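ForH (Streptomyces kaniharaensis, PDB 6NKO) is of undetermined function but, encoded with the formycin A biosynthetic genes and related to the IMP cyclohydrolase part of PurH, probably acts in pyrazolopyrimidine formation. Local coordinates at residues Asp164-Asp167 / Val168-Leu172; Ser180-Val184 / Glu185-Ala189. All coordinates share one frame; numbering follows the deposited sequence.

Contact 1: Asp164-Asp167 / Val168-Leu172; sequences DYDD and VLKLL
Asp-166 and Lys-170, one helical turn apart on helix 165-174, form the salt bridge of this contact. Lys-170 NZ lies 3.3 Å from Asp-166 OD1, approaching on its syn side and 26° out of the carboxylate plane. The lysine reaches back through bends at chi2 and chi4, which also lay its CE 3.2 Å from Asp-166 OD2, so methylene as well as ammonium rests against the acid.

One residue on, Asp-167 and Leu-171 meet differently. Asp-167 CG lies anti to its own N (chi1 167°), which brings OD2 alongside the leucine branch, 3.5 Å from Leu-171 CD1. This is van der Waals contact; the acid's charge is answered from outside, by a salt bridge from OD1 to Arg-186.

Beneath these pairs runs the backbone ladder of the helix. Lys-170 N donates to Asp-166 O at 2.7 Å, Leu-169 N to Tyr-165 O at 2.9 Å and Leu-171 N to Asp-167 O at 2.9 Å. Val-168 N makes a weak bond to Asp-164 O, 3.5 Å away.

Further out, Val-168 packs on Leu-114 of the parallel sheet and on Leu-190 of helix 184-212, while Tyr-165 reaches Cys-116 and helix 33-42. Asp-164 forms a salt bridge with Lys-193.

The chemistry is that of an amphipathic helix: Tyr-165, Val-168, Leu-169 and Leu-172 are buried, Leu-171 stays at the margin beside Asp-167, Asp-166 and Lys-170 probably balance each other's charge at the surface, and Asp-167, with Asp-164 next to it in space, offers carboxylates to basic residues of the C-terminal helix.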
ATOM      1  N   ASP A 164       8.202  -6.564   8.784  1.00 44.12           N
ATOM      2  CA  ASP A 164       7.280  -7.660   8.526  1.00 38.46           C
ATOM      3  C   ASP A 164       7.439  -8.251   7.131  1.00 35.65           C
ATOM      4  O   ASP A 164       6.781  -9.246   6.819  1.00 47.55           O
ATOM      5  CB  ASP A 164       5.831  -7.190   8.715  1.00 40.68           C
ATOM      6  CG  ASP A 164       5.546  -6.723  10.131  1.00 50.07           C
ATOM      7  OD1 ASP A 164       6.070  -7.339  11.081  1.00 47.10           O
ATOM      8  OD2 ASP A 164       4.792  -5.741  10.292  1.00 49.80           O
ATOM      9  N   TYR A 165       8.298  -7.665   6.292  1.00 40.45           N
ATOM     10  CA  TYR A 165       8.385  -8.085   4.895  1.00 43.10           C
ATOM     11  C   TYR A 165       8.874  -9.523   4.780  1.00 42.39           C
ATOM     12  O   TYR A 165       8.317 -10.322   4.018  1.00 41.66           O
ATOM     13  CB  TYR A 165       9.318  -7.155   4.113  1.00 33.74           C
ATOM     14  CG  TYR A 165       8.820  -5.742   3.894  1.00 40.15           C
ATOM     15  CD1 TYR A 165       7.631  -5.296   4.462  1.00 36.67           C
ATOM     16  CD2 TYR A 165       9.550  -4.851   3.117  1.00 34.05           C
ATOM     17  CE1 TYR A 165       7.185  -4.002   4.260  1.00 34.64           C
ATOM     18  CE2 TYR A 165       9.113  -3.558   2.910  1.00 37.07           C
ATOM     19  CZ  TYR A 165       7.932  -3.138   3.485  1.00 42.26           C
ATOM     20  OH  TYR A 165       7.498  -1.848   3.281  1.00 37.79           O
ATOM     21  N   ASP A 166       9.921  -9.868   5.534  1.00 49.03           N
ATOM     22  CA  ASP A 166      10.587 -11.154   5.345  1.00 48.76           C
ATOM     23  C   ASP A 166       9.672 -12.318   5.709  1.00 39.77           C
ATOM     24  O   ASP A 166       9.555 -13.285   4.947  1.00 48.54           O
ATOM     25  CB  ASP A 166      11.874 -11.205   6.167  1.00 42.94           C
ATOM     26  CG  ASP A 166      12.856 -12.237   5.644  1.00 69.96           C
ATOM     27  OD1 ASP A 166      12.943 -12.409   4.410  1.00 66.64           O
ATOM     28  OD2 ASP A 166      13.537 -12.882   6.468  1.00 75.44           O
ATOM     29  N   ASP A 167       9.016 -12.246   6.869  1.00 42.79           N
ATOM     30  CA  ASP A 167       8.151 -13.344   7.293  1.00 45.77           C
ATOM     31  C   ASP A 167       7.033 -13.589   6.287  1.00 59.29           C
ATOM     32  O   ASP A 167       6.669 -14.741   6.020  1.00 59.44           O
ATOM     33  CB  ASP A 167       7.569 -13.058   8.676  1.00 52.22           C
ATOM     34  CG  ASP A 167       6.426 -13.993   9.031  1.00 85.64           C
ATOM     35  OD1 ASP A 167       5.387 -13.506   9.528  1.00 77.11           O
ATOM     36  OD2 ASP A 167       6.566 -15.216   8.811  1.00 87.77           O
ATOM     37  N   VAL A 168       6.479 -12.518   5.714  1.00 49.05           N
ATOM     38  CA  VAL A 168       5.437 -12.677   4.707  1.00 45.12           C
ATOM     39  C   VAL A 168       6.011 -13.303   3.443  1.00 45.57           C
ATOM     40  O   VAL A 168       5.419 -14.222   2.864  1.00 47.60           O
ATOM     41  CB  VAL A 168       4.764 -11.323   4.419  1.00 42.87           C
ATOM     42  CG1 VAL A 168       3.963 -11.386   3.126  1.00 37.68           C
ATOM     43  CG2 VAL A 168       3.873 -10.916   5.583  1.00 41.98           C
ATOM     44  N   LEU A 169       7.176 -12.825   2.999  1.00 40.13           N
ATOM     45  CA  LEU A 169       7.795 -13.377   1.800  1.00 51.10           C
ATOM     46  C   LEU A 169       8.193 -14.834   2.004  1.00 58.38           C
ATOM     47  O   LEU A 169       8.044 -15.659   1.094  1.00 49.55           O
ATOM     48  CB  LEU A 169       9.012 -12.539   1.404  1.00 45.63           C
ATOM     49  CG  LEU A 169       9.823 -13.052   0.212  1.00 54.31           C
ATOM     50  CD1 LEU A 169       8.943 -13.188  -1.025  1.00 46.22           C
ATOM     51  CD2 LEU A 169      11.009 -12.143  -0.067  1.00 43.95           C
ATOM     52  N   LYS A 170       8.701 -15.171   3.193  1.00 56.66           N
ATOM     53  CA  LYS A 170       9.053 -16.558   3.471  1.00 54.68           C
ATOM     54  C   LYS A 170       7.817 -17.446   3.482  1.00 58.89           C
ATOM     55  O   LYS A 170       7.823 -18.530   2.890  1.00 62.38           O
ATOM     56  CB  LYS A 170       9.805 -16.658   4.800  1.00 52.90           C
ATOM     57  CG  LYS A 170      11.156 -15.958   4.790  1.00 62.65           C
ATOM     58  CD  LYS A 170      12.199 -16.713   5.596  1.00 64.68           C
ATOM     59  CE  LYS A 170      13.512 -15.944   5.640  1.00 68.53           C
ATOM     60  NZ  LYS A 170      13.948 -15.505   4.281  1.00 77.52           N
ATOM     61  N   LEU A 171       6.741 -16.993   4.135  1.00 55.48           N
ATOM     62  CA  LEU A 171       5.496 -17.757   4.157  1.00 48.60           C
ATOM     63  C   LEU A 171       4.995 -18.032   2.744  1.00 53.43           C
ATOM     64  O   LEU A 171       4.632 -19.167   2.411  1.00 64.23           O
ATOM     65  CB  LEU A 171       4.437 -17.007   4.963  1.00 51.67           C
ATOM     66  CG  LEU A 171       4.447 -17.179   6.481  1.00 42.28           C
ATOM     67  CD1 LEU A 171       3.616 -16.090   7.135  1.00 43.03           C
ATOM     68  CD2 LEU A 171       3.929 -18.554   6.866  1.00 40.46           C
ATOM     69  N   LEU A 172       4.968 -17.000   1.896  1.00 49.83           N
ATOM     70  CA  LEU A 172       4.547 -17.193   0.512  1.00 65.02           C
ATOM     71  C   LEU A 172       5.485 -18.135  -0.232  1.00 70.87           C
ATOM     72  O   LEU A 172       5.055 -18.840  -1.152  1.00 58.12           O
ATOM     73  CB  LEU A 172       4.470 -15.846  -0.209  1.00 51.99           C
ATOM     74  CG  LEU A 172       3.306 -14.922   0.158  1.00 64.48           C
ATOM     75  CD1 LEU A 172       3.531 -13.531  -0.410  1.00 48.54           C
ATOM     76  CD2 LEU A 172       1.981 -15.492  -0.327  1.00 52.94           C
TER

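Contact 2: Ser180-Val184 / Glu185-Ala189; sequences SAVPV and ERRLA
Arg-187 reaches back from the first turn of helix 184-212 to the loop before it, where its NE donates to Val-182 O at 2.8 Å with an N-H...O angle of 156°. The acceptor lies in the guanidinium plane, at its edge, while the donor is tilted 34° from the carbonyl plane. An extended run from CG to NE spans the distance, and NH2 and NH1 go on to Pro-179 O and Phe-153 O.

Among backbone bonds, Arg-187 N donates to Pro-183 O at 3.1 Å and Leu-188 N to Val-184 O at 3.1 Å, with Pro-183 at the N-cap position. A water accepts from Val-184 N and donates to Glu-185 OE1, linking the carboxylate to the start of the helix.

The remaining contacts are van der Waals. Glu-185, bent at chi2, brings OE2 to 3.6 Å from Pro-183 CB, and in an apolar touch Val-182 CG1 lies 4.0 Å from Arg-186 CG.

A leucine here has no side-chain N-H to offer, and the loop, losing the donor shared by Val-182, Pro-179 and Phe-153, would probably be less firmly held.

With three carbonyl oxygens as partners, this buried guanidinium ties the start of the helix to the loop before it and to the segment ahead of strand 157-159, and the carbonyl dipoles probably stabilise its positive charge.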
ATOM      1  N   SER A 180      -2.918 -17.910   0.099  1.00 49.18           N
ATOM      2  CA  SER A 180      -3.371 -18.711   1.229  1.00 54.47           C
ATOM      3  C   SER A 180      -2.225 -19.135   2.139  1.00 52.05           C
ATOM      4  O   SER A 180      -2.473 -19.510   3.290  1.00 50.31           O
ATOM      5  CB  SER A 180      -4.122 -19.947   0.733  1.00 47.14           C
ATOM      6  OG  SER A 180      -3.531 -20.462  -0.446  1.00 69.46           O
ATOM      7  N   ALA A 181      -0.980 -19.079   1.656  1.00 46.07           N
ATOM      8  CA  ALA A 181       0.170 -19.432   2.481  1.00 49.09           C
ATOM      9  C   ALA A 181       0.371 -18.487   3.660  1.00 59.88           C
ATOM     10  O   ALA A 181       1.151 -18.813   4.561  1.00 55.48           O
ATOM     11  CB  ALA A 181       1.437 -19.472   1.626  1.00 46.07           C
ATOM     12  N   VAL A 182      -0.292 -17.333   3.674  1.00 49.37           N
ATOM     13  CA  VAL A 182      -0.295 -16.437   4.827  1.00 50.34           C
ATOM     14  C   VAL A 182      -1.598 -16.675   5.586  1.00 45.70           C
ATOM     15  O   VAL A 182      -2.671 -16.306   5.081  1.00 51.80           O
ATOM     16  CB  VAL A 182      -0.156 -14.966   4.411  1.00 48.60           C
ATOM     17  CG1 VAL A 182       0.003 -14.085   5.642  1.00 32.68           C
ATOM     18  CG2 VAL A 182       1.022 -14.784   3.465  1.00 37.37           C
ATOM     19  N   PRO A 183      -1.560 -17.268   6.776  1.00 53.28           N
ATOM     20  CA  PRO A 183      -2.799 -17.708   7.429  1.00 49.65           C
ATOM     21  C   PRO A 183      -3.655 -16.539   7.895  1.00 55.90           C
ATOM     22  O   PRO A 183      -3.235 -15.381   7.936  1.00 56.07           O
ATOM     23  CB  PRO A 183      -2.301 -18.539   8.615  1.00 57.67           C
ATOM     24  CG  PRO A 183      -0.924 -18.032   8.884  1.00 44.95           C
ATOM     25  CD  PRO A 183      -0.361 -17.628   7.552  1.00 48.88           C
ATOM     26  N   VAL A 184      -4.895 -16.880   8.251  1.00 52.55           N
ATOM     27  CA  VAL A 184      -5.841 -15.894   8.765  1.00 50.78           C
ATOM     28  C   VAL A 184      -5.288 -15.220  10.014  1.00 61.03           C
ATOM     29  O   VAL A 184      -5.430 -14.005  10.200  1.00 55.31           O
ATOM     30  CB  VAL A 184      -7.201 -16.565   9.039  1.00 58.29           C
ATOM     31  CG1 VAL A 184      -8.149 -15.602   9.735  1.00 53.07           C
ATOM     32  CG2 VAL A 184      -7.809 -17.085   7.745  1.00 73.35           C
ATOM     33  N   GLU A 185      -4.637 -15.999  10.883  1.00 62.15           N
ATOM     34  CA  GLU A 185      -4.152 -15.469  12.154  1.00 44.43           C
ATOM     35  C   GLU A 185      -3.083 -14.404  11.943  1.00 53.45           C
ATOM     36  O   GLU A 185      -3.058 -13.391  12.651  1.00 49.47           O
ATOM     37  CB  GLU A 185      -3.616 -16.612  13.018  1.00 53.31           C
ATOM     38  CG  GLU A 185      -4.533 -17.835  13.073  1.00 68.20           C
ATOM     39  CD  GLU A 185      -4.228 -18.855  11.986  1.00 74.11           C
ATOM     40  OE1 GLU A 185      -5.076 -19.041  11.087  1.00 68.90           O
ATOM     41  OE2 GLU A 185      -3.143 -19.473  12.031  1.00 89.47           O
ATOM     42  N   ARG A 186      -2.188 -14.614  10.975  1.00 46.35           N
ATOM     43  CA  ARG A 186      -1.158 -13.618  10.699  1.00 47.17           C
ATOM     44  C   ARG A 186      -1.742 -12.386  10.017  1.00 57.86           C
ATOM     45  O   ARG A 186      -1.252 -11.271  10.227  1.00 39.39           O
ATOM     46  CB  ARG A 186      -0.048 -14.235   9.846  1.00 51.40           C
ATOM     47  CG  ARG A 186       1.062 -13.272   9.445  1.00 52.61           C
ATOM     48  CD  ARG A 186       1.944 -12.900  10.631  1.00 62.59           C
ATOM     49  NE  ARG A 186       3.084 -12.081  10.225  1.00 72.69           N
ATOM     50  CZ  ARG A 186       3.587 -11.083  10.947  1.00 81.71           C
ATOM     51  NH1 ARG A 186       3.052 -10.773  12.120  1.00 64.09           N
ATOM     52  NH2 ARG A 186       4.625 -10.392  10.492  1.00 56.21           N
ATOM     53  N   ARG A 187      -2.798 -12.564   9.219  1.00 42.42           N
ATOM     54  CA  ARG A 187      -3.392 -11.434   8.513  1.00 42.95           C
ATOM     55  C   ARG A 187      -4.070 -10.467   9.477  1.00 51.44           C
ATOM     56  O   ARG A 187      -3.970  -9.245   9.312  1.00 42.40           O
ATOM     57  CB  ARG A 187      -4.383 -11.941   7.464  1.00 48.68           C
ATOM     58  CG  ARG A 187      -3.720 -12.515   6.221  1.00 53.00           C
ATOM     59  CD  ARG A 187      -4.608 -13.530   5.518  1.00 39.21           C
ATOM     60  NE  ARG A 187      -4.000 -14.006   4.278  1.00 43.68           N
ATOM     61  CZ  ARG A 187      -4.064 -13.363   3.117  1.00 42.52           C
ATOM     62  NH1 ARG A 187      -4.717 -12.211   3.029  1.00 36.27           N
ATOM     63  NH2 ARG A 187      -3.477 -13.869   2.040  1.00 35.99           N
ATOM     64  N   LEU A 188      -4.761 -10.991  10.493  1.00 50.40           N
ATOM     65  CA  LEU A 188      -5.429 -10.118  11.452  1.00 52.05           C
ATOM     66  C   LEU A 188      -4.419  -9.345  12.292  1.00 49.93           C
ATOM     67  O   LEU A 188      -4.640  -8.170  12.611  1.00 51.33           O
ATOM     68  CB  LEU A 188      -6.365 -10.936  12.344  1.00 52.09           C
ATOM     69  CG  LEU A 188      -6.778 -10.330  13.688  1.00 53.39           C
ATOM     70  CD1 LEU A 188      -7.687  -9.122  13.492  1.00 53.79           C
ATOM     71  CD2 LEU A 188      -7.460 -11.378  14.551  1.00 49.56           C
ATOM     72  N   ALA A 189      -3.304  -9.983  12.657  1.00 42.20           N
ATOM     73  CA  ALA A 189      -2.262  -9.279  13.399  1.00 47.17           C
ATOM     74  C   ALA A 189      -1.677  -8.139  12.575  1.00 50.22           C
ATOM     75  O   ALA A 189      -1.410  -7.053  13.104  1.00 45.14           O
ATOM     76  CB  ALA A 189      -1.165 -10.256  13.824  1.00 25.41           C
TER
HETATM   77  O   HOH W   1      -5.354 -19.782   7.944  1.00 54.69           O

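In the fold
Contacts 1 and 2 come in series along the chain, on helix 165-174 and at the start of helix 184-212, with their centres 11 Å apart. Their main bridge is ionic: Arg-186 NE of contact 2 lies 2.8 Å from Asp-167 OD1 of contact 1, and its NH2 makes a longer, weak ion pair with Asp-164 OD1. At the other end of contact 1 the join is apolar, Leu-172 CD2 meeting Val-182 CG2 at 4.0 Å. Together they pack the start of the long C-terminal helix against helix 165-174 beside the parallel sheet. The structure is an apo form, and neither contact includes a bound ligand.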